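Local coordinates for protein cytidine deaminase (Mycobacterium tuberculosis, PDB 4WIG) that catalyses the zinc-dependent hydrolytic deamination of cytidine and 2'-deoxycytidine to uridine and 2'-deoxyuridine, working as a homotetramer to recycle pyrimidines, at residues A[31-36]-A[74-79]; A[54-59]-A[89-94]; A[60-65]-A[94-99]; A[100-105]-A[112-117]. The protein carries 1 engineered substitution. All blocks are in the same frame, centred on the assembly; numbering follows the deposited sequence.

How the contacts relate
Followed from the N terminus, the chain first lays down 31-36, the near half of contact 1, then the zinc-site turn and helix that hold 54-59 and 60-65. It returns to the sheet at 74-79, closing contact 1, and enters helix 90-100, where 89-94 closes contact 2 and 94-99 closes contact 3. Contact 1 therefore crosses contacts 2 and 3, since their segments alternate. Contacts 2 and 3 share Q94 and join the same two helices, first at the metal and then farther along. Contact 4 follows in series: its short loop brings 112-117 back onto 100-105, and L105 bonds to L74 and L76, extending the sheet of contact 1.

Contact 1: residues A[31-36]-A[74-79]; sequences AAALVD and LALACV
This antiparallel strand pair belongs to the central sheet of the cytidine deaminase fold, and it ends in a classic beta bulge at L34, which faces both L74 and A75. The short axes run 4.6 Å apart at 170°. A32 and A77 form a reciprocal hydrogen-bonded pair, A32 N to A77 O at 3.0 Å and A77 N to A32 O at 2.9 Å, both close to straight. At the bulge L34 donates from N to A75 O at 2.8 Å with a bent N-H...O angle of 145°, whereas L74 N reaches L34 O at 2.8 Å and 173°. The side chains are mostly small: A33 CB meets L76 CD1 at 4.1 Å, on the face that also carries A31 and C78. L76 has CG anti to its backbone N, and that CG lies 3.7 Å from A32 O. At the strand end, L74 lays its CD1 methyl against D36 CA at 3.8 Å. The A31, A33 and C78 face is packed by helix 57-67, through V61 and E58; the A32 and A75 face meets helix 6-17. Strand 40-44 flanks 31-35 on its other edge, and L105 continues the sheet beyond 74-79.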
# COMPACT_ATOMS: atom_id res chain seq x y z
N ALA A 31 6.54 5.92 16.63
CA ALA A 31 6.67 7.30 16.26
C ALA A 31 5.76 8.17 17.10
O ALA A 31 4.74 7.72 17.60
CB ALA A 31 6.36 7.48 14.77
N ALA A 32 6.17 9.42 17.27
CA ALA A 32 5.38 10.39 18.02
C ALA A 32 5.53 11.75 17.36
O ALA A 32 6.61 12.11 16.89
CB ALA A 32 5.85 10.45 19.46
N ALA A 33 4.43 12.50 17.33
CA ALA A 33 4.42 13.79 16.68
C ALA A 33 3.69 14.82 17.52
O ALA A 33 2.68 14.52 18.18
CB ALA A 33 3.78 13.69 15.30
N LEU A 34 4.25 16.03 17.50
CA LEU A 34 3.63 17.20 18.08
C LEU A 34 2.69 17.81 17.05
O LEU A 34 3.10 18.10 15.91
CB LEU A 34 4.70 18.23 18.43
CG LEU A 34 4.25 19.55 19.04
CD1 LEU A 34 3.68 19.34 20.43
CD2 LEU A 34 5.43 20.51 19.05
N VAL A 35 1.45 18.00 17.47
CA VAL A 35 0.41 18.59 16.64
C VAL A 35 0.35 20.09 16.94
O VAL A 35 0.82 20.53 18.00
CB VAL A 35 -0.95 17.91 16.92
CG1 VAL A 35 -2.01 18.38 15.93
CG2 VAL A 35 -0.79 16.39 16.86
N ASP A 36 -0.17 20.88 16.00
CA ASP A 36 -0.22 22.34 16.18
C ASP A 36 -1.12 22.89 17.30
O ASP A 36 -1.07 24.09 17.57
CB ASP A 36 -0.54 23.04 14.86
CG ASP A 36 -1.88 22.64 14.27
OD1 ASP A 36 -2.25 23.24 13.24
OD2 ASP A 36 -2.56 21.74 14.79
N LEU A 74 3.77 19.36 13.49
CA LEU A 74 4.90 20.29 13.58
C LEU A 74 6.26 19.60 13.67
O LEU A 74 7.27 20.11 13.17
CB LEU A 74 4.73 21.20 14.79
CG LEU A 74 3.48 22.09 14.79
CD1 LEU A 74 3.50 23.02 15.99
CD2 LEU A 74 3.37 22.89 13.50
N ALA A 75 6.27 18.44 14.31
CA ALA A 75 7.50 17.71 14.58
C ALA A 75 7.18 16.25 14.81
O ALA A 75 6.15 15.94 15.41
CB ALA A 75 8.18 18.30 15.81
N LEU A 76 8.04 15.37 14.31
CA LEU A 76 7.92 13.94 14.47
C LEU A 76 9.28 13.28 14.79
O LEU A 76 10.29 13.59 14.18
CB LEU A 76 7.32 13.33 13.19
CG LEU A 76 7.08 11.82 13.22
CD1 LEU A 76 5.80 11.44 12.51
CD2 LEU A 76 8.26 11.06 12.63
N ALA A 77 9.28 12.34 15.75
CA ALA A 77 10.42 11.45 15.99
C ALA A 77 10.00 10.01 15.71
O ALA A 77 8.90 9.60 16.08
CB ALA A 77 10.91 11.57 17.44
N CYS A 78 10.88 9.26 15.04
CA CYS A 78 10.66 7.85 14.74
C CYS A 78 11.86 7.07 15.24
O CYS A 78 12.99 7.43 14.96
CB CYS A 78 10.55 7.66 13.23
SG CYS A 78 10.13 5.99 12.71
N VAL A 79 11.62 6.01 15.99
CA VAL A 79 12.69 5.21 16.57
C VAL A 79 12.42 3.73 16.39
O VAL A 79 11.28 3.30 16.22
CB VAL A 79 12.89 5.51 18.08
CG1 VAL A 79 13.20 7.00 18.29
CG2 VAL A 79 11.65 5.09 18.87

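Contact 2: residues A[54-59]-A[89-94]; sequences TLCAEC and CGRCRQ. With ZN (zinc ion), chain C.
Round the R91 guanidinium, C56 SG and, farther off, the zinc ion lie near the plane at one part of the rim, T54 O and the water that links it to R91 NH2 at another, while C59 SG approaches obliquely. R91 NH1 donates to C56 SG at 3.3 Å, the sulfur only 15° out of the guanidinium plane; its bond to T54 O is long and weak. Such a donor would be expected to draw off some of the thiolate's negative charge. The zinc ion is held by C56, C89 and C92, each SG at 2.3 Å, and by a water at 1.9 Å. That water donates to E58 OE2 at 2.6 Å and accepts from C89 N at 3.0 Å, which orients it between metal and carboxylate, consistent with the proton-donor role assigned to E58 by similarity. The bend of E58 at chi2 (92°) brings CD to 3.7 Å from C92 SG. S50 of the fourth subunit packs on C56 and C89. Here the start of helix 57-67, with C56 as N-cap, meets the start of helix 90-100, capped by C89 through a weak bond from C92 N, and A57 backs onto strand 29-35.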
# COMPACT_ATOMS: atom_id res chain seq x y z
N THR A 54 1.69 -4.22 5.50
CA THR A 54 2.26 -3.71 6.73
C THR A 54 2.01 -2.21 6.85
O THR A 54 2.15 -1.48 5.86
CB THR A 54 3.77 -4.01 6.78
OG1 THR A 54 3.97 -5.43 6.86
CG2 THR A 54 4.43 -3.34 7.97
N LEU A 55 1.62 -1.78 8.05
CA LEU A 55 1.39 -0.38 8.37
C LEU A 55 2.60 0.19 9.08
O LEU A 55 3.09 -0.40 10.03
CB LEU A 55 0.13 -0.27 9.25
CG LEU A 55 -1.15 -0.82 8.60
CD1 LEU A 55 -2.23 -1.15 9.61
CD2 LEU A 55 -1.66 0.18 7.57
N CYS A 56 3.10 1.32 8.58
CA CYS A 56 4.23 2.02 9.20
C CYS A 56 3.78 2.83 10.41
O CYS A 56 2.67 3.37 10.42
CB CYS A 56 4.88 2.96 8.21
SG CYS A 56 5.98 2.17 7.00
N ALA A 57 4.68 2.96 11.38
CA ALA A 57 4.42 3.78 12.57
C ALA A 57 3.98 5.20 12.24
O ALA A 57 3.08 5.75 12.87
CB ALA A 57 5.68 3.82 13.45
N GLU A 58 4.66 5.80 11.26
CA GLU A 58 4.40 7.17 10.88
C GLU A 58 3.00 7.32 10.28
O GLU A 58 2.33 8.32 10.55
CB GLU A 58 5.47 7.69 9.92
CG GLU A 58 6.90 7.49 10.42
CD GLU A 58 7.52 6.19 9.96
OE1 GLU A 58 7.01 5.10 10.30
OE2 GLU A 58 8.55 6.24 9.25
N CYS A 59 2.56 6.33 9.51
CA CYS A 59 1.18 6.30 9.03
C CYS A 59 0.20 6.14 10.17
O CYS A 59 -0.86 6.77 10.16
CB CYS A 59 0.97 5.19 8.00
SG CYS A 59 1.81 5.55 6.44
N CYS A 89 10.53 5.96 5.80
CA CYS A 89 10.61 5.44 4.46
C CYS A 89 9.92 6.43 3.54
O CYS A 89 9.21 7.31 4.00
CB CYS A 89 9.95 4.05 4.35
SG CYS A 89 8.15 3.98 4.24
N GLY A 90 10.17 6.28 2.24
CA GLY A 90 9.67 7.23 1.24
C GLY A 90 8.17 7.41 1.27
O GLY A 90 7.67 8.51 1.08
N ARG A 91 7.45 6.30 1.48
CA ARG A 91 5.99 6.30 1.55
C ARG A 91 5.55 7.22 2.68
O ARG A 91 4.72 8.11 2.50
CB ARG A 91 5.49 4.85 1.77
CG ARG A 91 3.99 4.67 1.98
CD ARG A 91 3.60 4.62 3.45
NE ARG A 91 4.04 3.39 4.12
CZ ARG A 91 3.41 2.22 4.05
NH1 ARG A 91 3.88 1.17 4.71
NH2 ARG A 91 2.33 2.08 3.28
N CYS A 92 6.14 7.00 3.84
CA CYS A 92 5.87 7.81 5.02
C CYS A 92 6.27 9.28 4.84
O CYS A 92 5.56 10.16 5.33
CB CYS A 92 6.54 7.19 6.24
SG CYS A 92 5.74 5.68 6.77
N ARG A 93 7.35 9.54 4.12
CA ARG A 93 7.70 10.94 3.81
C ARG A 93 6.56 11.61 3.03
O ARG A 93 6.18 12.74 3.34
CB ARG A 93 9.03 11.03 3.07
CG ARG A 93 10.21 10.68 3.96
CD ARG A 93 11.56 10.80 3.27
NE ARG A 93 12.56 10.02 4.00
CZ ARG A 93 13.87 10.07 3.80
NH1 ARG A 93 14.40 10.87 2.89
NH2 ARG A 93 14.66 9.29 4.52
N GLN A 94 5.97 10.89 2.07
CA GLN A 94 4.86 11.46 1.28
C GLN A 94 3.62 11.65 2.15
O GLN A 94 3.01 12.71 2.12
CB GLN A 94 4.53 10.59 0.06
CG GLN A 94 3.60 11.28 -0.94
CD GLN A 94 4.28 12.30 -1.84
OE1 GLN A 94 5.34 12.04 -2.42
NE2 GLN A 94 3.66 13.47 -1.98
ZN ZN C . 7.21 4.01 6.35
O HOH W 1 1.46 -0.85 3.30
O HOH W 2 8.70 4.32 7.53

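Contact 3: residues A[60-65]-A[94-99]; sequences AVVCAL and QVLLEH
Two helices that lie on one side of the deaminase sheet, 57-67 and 90-100, pack here just beyond the zinc site; their short axes are 10.3 Å apart and cross at 26°, nearly parallel. V62 is at the centre of the contact, and its two methyls do different work. CG1, placed anti to the backbone N (chi1 166°), sits over one face of the H99 imidazole in a CH-pi contact, 3.8 Å from the ring centroid and displaced toward the rim, with CE1 nearest at 3.4 Å. CG2 meets V95 CG1 at 3.9 Å and L96 CD2 at 4.0 Å. E98 CG covers the opposite face of the ring, which is thus clasped between two aliphatic groups. H99 ND1 donates to V95 O at 3.1 Å, the acceptor lying 25° out of the ring plane, and this bond limits rotation of the imidazole. One turn on, L65 CD2 reaches H99 CB at 3.9 Å. H99 also meets the rings of H66 of helix 57-67 and, edge-to-face, Y21 of the third subunit. Towards the sheet, V61 rests on A31 and A33 of strand 29-35, and L96 on L73 and L76 of strand 73-80.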
# COMPACT_ATOMS: atom_id res chain seq x y z
N ALA A 60 0.54 5.31 11.16
CA ALA A 60 -0.28 5.17 12.36
C ALA A 60 -0.42 6.53 13.10
O ALA A 60 -1.49 6.85 13.60
CB ALA A 60 0.30 4.10 13.29
N VAL A 61 0.66 7.31 13.15
CA VAL A 61 0.60 8.67 13.70
C VAL A 61 -0.44 9.55 13.00
O VAL A 61 -1.20 10.29 13.65
CB VAL A 61 1.99 9.35 13.66
CG1 VAL A 61 1.89 10.85 13.86
CG2 VAL A 61 2.90 8.73 14.71
N VAL A 62 -0.48 9.47 11.67
CA VAL A 62 -1.41 10.24 10.87
C VAL A 62 -2.84 9.77 11.09
O VAL A 62 -3.74 10.59 11.17
CB VAL A 62 -1.02 10.18 9.38
CG1 VAL A 62 -2.15 10.68 8.48
CG2 VAL A 62 0.25 10.98 9.16
N CYS A 63 -3.06 8.46 11.22
CA CYS A 63 -4.37 7.96 11.60
C CYS A 63 -4.81 8.53 12.96
O CYS A 63 -5.96 8.99 13.10
CB CYS A 63 -4.37 6.43 11.64
SG CYS A 63 -4.19 5.68 10.01
N ALA A 64 -3.89 8.50 13.93
CA ALA A 64 -4.16 9.06 15.26
C ALA A 64 -4.48 10.55 15.19
O ALA A 64 -5.37 11.03 15.92
CB ALA A 64 -2.99 8.82 16.19
N LEU A 65 -3.73 11.28 14.37
CA LEU A 65 -3.96 12.72 14.17
C LEU A 65 -5.43 12.98 13.85
O LEU A 65 -6.07 13.86 14.45
CB LEU A 65 -3.07 13.24 13.04
CG LEU A 65 -3.31 14.64 12.50
CD1 LEU A 65 -3.11 15.69 13.58
CD2 LEU A 65 -2.40 14.92 11.32
N GLN A 94 5.97 10.89 2.07
CA GLN A 94 4.86 11.46 1.28
C GLN A 94 3.62 11.65 2.15
O GLN A 94 3.01 12.71 2.12
CB GLN A 94 4.53 10.59 0.06
CG GLN A 94 3.60 11.28 -0.94
CD GLN A 94 4.28 12.30 -1.84
OE1 GLN A 94 5.34 12.04 -2.42
NE2 GLN A 94 3.66 13.47 -1.98
N VAL A 95 3.28 10.63 2.94
CA VAL A 95 2.12 10.72 3.82
C VAL A 95 2.27 11.87 4.82
O VAL A 95 1.35 12.67 4.99
CB VAL A 95 1.84 9.37 4.54
CG1 VAL A 95 0.74 9.53 5.58
CG2 VAL A 95 1.44 8.30 3.54
N LEU A 96 3.43 11.98 5.47
CA LEU A 96 3.65 13.04 6.47
C LEU A 96 3.59 14.44 5.83
O LEU A 96 3.10 15.40 6.45
CB LEU A 96 4.99 12.83 7.18
CG LEU A 96 5.07 11.65 8.17
CD1 LEU A 96 6.51 11.41 8.62
CD2 LEU A 96 4.15 11.91 9.34
N LEU A 97 4.05 14.55 4.59
CA LEU A 97 4.05 15.83 3.88
C LEU A 97 2.64 16.41 3.73
O LEU A 97 2.44 17.63 3.81
CB LEU A 97 4.70 15.68 2.51
CG LEU A 97 5.00 17.00 1.79
CD1 LEU A 97 6.22 17.67 2.39
CD2 LEU A 97 5.19 16.75 0.30
N GLU A 98 1.67 15.52 3.51
CA GLU A 98 0.26 15.90 3.39
C GLU A 98 -0.25 16.59 4.65
O GLU A 98 -1.17 17.42 4.57
CB GLU A 98 -0.56 14.63 3.13
CG GLU A 98 -2.02 14.84 2.79
CD GLU A 98 -2.24 15.24 1.34
OE1 GLU A 98 -3.14 16.07 1.11
OE2 GLU A 98 -1.53 14.74 0.44
N HIS A 99 0.32 16.23 5.80
CA HIS A 99 -0.21 16.66 7.09
C HIS A 99 0.66 17.64 7.86
O HIS A 99 0.20 18.23 8.83
CB HIS A 99 -0.54 15.42 7.90
CG HIS A 99 -1.56 14.58 7.21
ND1 HIS A 99 -1.24 13.45 6.49
CD2 HIS A 99 -2.87 14.80 7.01
CE1 HIS A 99 -2.34 12.98 5.92
NE2 HIS A 99 -3.34 13.78 6.23

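Contact 4: residues A[100-105]-A[112-117]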
# COMPACT_ATOMS: atom_id res chain seq x y z
N GLY A 100 1.90 17.81 7.42
CA GLY A 100 2.81 18.78 8.03
C GLY A 100 3.57 19.68 7.07
O GLY A 100 4.17 20.66 7.49
N GLY A 101 3.57 19.33 5.78
CA GLY A 101 4.25 20.12 4.77
C GLY A 101 5.76 20.10 4.87
O GLY A 101 6.35 19.32 5.64
N SER A 102 6.40 20.97 4.09
CA SER A 102 7.85 21.00 3.97
C SER A 102 8.57 21.38 5.27
O SER A 102 9.73 21.00 5.46
CB SER A 102 8.25 21.97 2.86
OG SER A 102 7.72 23.25 3.11
N GLU A 103 7.91 22.15 6.14
CA GLU A 103 8.54 22.61 7.37
C GLU A 103 8.38 21.68 8.56
O GLU A 103 8.91 21.96 9.63
CB GLU A 103 8.05 24.02 7.72
CG GLU A 103 8.17 25.00 6.56
CD GLU A 103 9.54 24.96 5.90
OE1 GLU A 103 9.60 24.86 4.65
OE2 GLU A 103 10.57 24.99 6.62
N LEU A 104 7.66 20.58 8.38
CA LEU A 104 7.56 19.55 9.43
C LEU A 104 8.97 19.07 9.77
O LEU A 104 9.70 18.67 8.88
CB LEU A 104 6.70 18.39 8.95
CG LEU A 104 6.71 17.10 9.76
CD1 LEU A 104 6.35 17.34 11.21
CD2 LEU A 104 5.77 16.09 9.13
N LEU A 105 9.35 19.12 11.04
CA LEU A 105 10.68 18.69 11.45
C LEU A 105 10.68 17.20 11.81
O LEU A 105 9.77 16.72 12.51
CB LEU A 105 11.20 19.51 12.63
CG LEU A 105 11.41 21.00 12.35
CD1 LEU A 105 11.78 21.72 13.63
CD2 LEU A 105 12.48 21.20 11.29
N PRO A 112 17.76 17.48 13.75
CA PRO A 112 16.49 17.28 13.05
C PRO A 112 16.44 18.03 11.72
O PRO A 112 17.07 19.09 11.57
CB PRO A 112 15.45 17.82 14.04
CG PRO A 112 16.09 17.65 15.38
CD PRO A 112 17.55 17.94 15.14
N ARG A 113 15.70 17.47 10.76
CA ARG A 113 15.67 17.94 9.38
C ARG A 113 14.27 18.38 8.99
O ARG A 113 13.28 17.81 9.47
CB ARG A 113 16.09 16.82 8.44
CG ARG A 113 17.43 16.18 8.78
CD ARG A 113 18.56 16.73 7.94
NE ARG A 113 19.56 15.71 7.64
CZ ARG A 113 20.61 15.41 8.40
NH1 ARG A 113 20.85 16.04 9.56
NH2 ARG A 113 21.45 14.46 7.98
N ARG A 114 14.19 19.37 8.11
CA ARG A 114 12.93 19.73 7.47
C ARG A 114 12.50 18.62 6.52
O ARG A 114 13.31 18.07 5.78
CB ARG A 114 13.08 21.01 6.66
CG ARG A 114 13.37 22.26 7.46
CD ARG A 114 13.71 23.42 6.53
NE ARG A 114 12.67 23.65 5.51
CZ ARG A 114 12.77 23.31 4.22
NH1 ARG A 114 11.75 23.57 3.41
NH2 ARG A 114 13.86 22.75 3.73
N LEU A 115 11.21 18.30 6.51
CA LEU A 115 10.73 17.21 5.66
C LEU A 115 10.95 17.58 4.19
O LEU A 115 11.20 16.70 3.34
CB LEU A 115 9.25 16.90 5.94
CG LEU A 115 8.60 15.78 5.13
CD1 LEU A 115 9.39 14.49 5.21
CD2 LEU A 115 7.17 15.55 5.59
N GLY A 116 10.91 18.88 3.90
CA GLY A 116 11.21 19.40 2.57
C GLY A 116 12.58 19.02 2.07
O GLY A 116 12.77 18.83 0.88
N ASP A 117 13.54 18.89 2.99
CA ASP A 117 14.89 18.46 2.63
C ASP A 117 14.97 16.95 2.47
O ASP A 117 15.78 16.45 1.69
CB ASP A 117 15.92 18.95 3.65
CG ASP A 117 16.15 20.44 3.57
OD1 ASP A 117 16.23 20.99 2.44
OD2 ASP A 117 16.24 21.09 4.63
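E103 and R114 lie side by side with their ends pointing the same way, and R114 grips the carboxylate side-on with two nitrogens. NE donates to E103 OE2 at 2.7 Å and NH1 to E103 OE1 at 2.8 Å, both bonds within 13° of straight. The acceptors sit almost in the guanidinium plane, whereas the donors stand out of the carboxylate plane, in keeping with the 24° between the two flat groups. Both oxygens are met on their syn sides. OE1 takes a second donor, S102 OG at 2.9 Å, on its anti side, and this hydroxyl and NH1 approach from the same face of the carboxylate. The fold of R114 at chi3 (54°) brings NE round to E103. S102 O lies over one face of the guanidinium, and NH2 makes a weaker charged bond to D117 OD2, completing a three-residue salt-bridge network. Beneath these charges the leucines pack: L104 CD2 meets L115 CD2 at 3.8 Å, the two side chains crossing obliquely, and L105 CD2 lies alongside R114 CG at 4.1 Å. Backbone bonds fix the frame, L115 N to L104 O at 2.8 Å and G116 N to S102 O at 2.9 Å. G116 CA passes close to S102 CB, at 3.9 Å. L104 and L115 also meet L96 of helix 90-100. In outline this is a type I turn, G101 to L104, leading into the antiparallel pairing of L105 with R114 at the sheet's edge, with R114 at the N-cap position of helix 115-118.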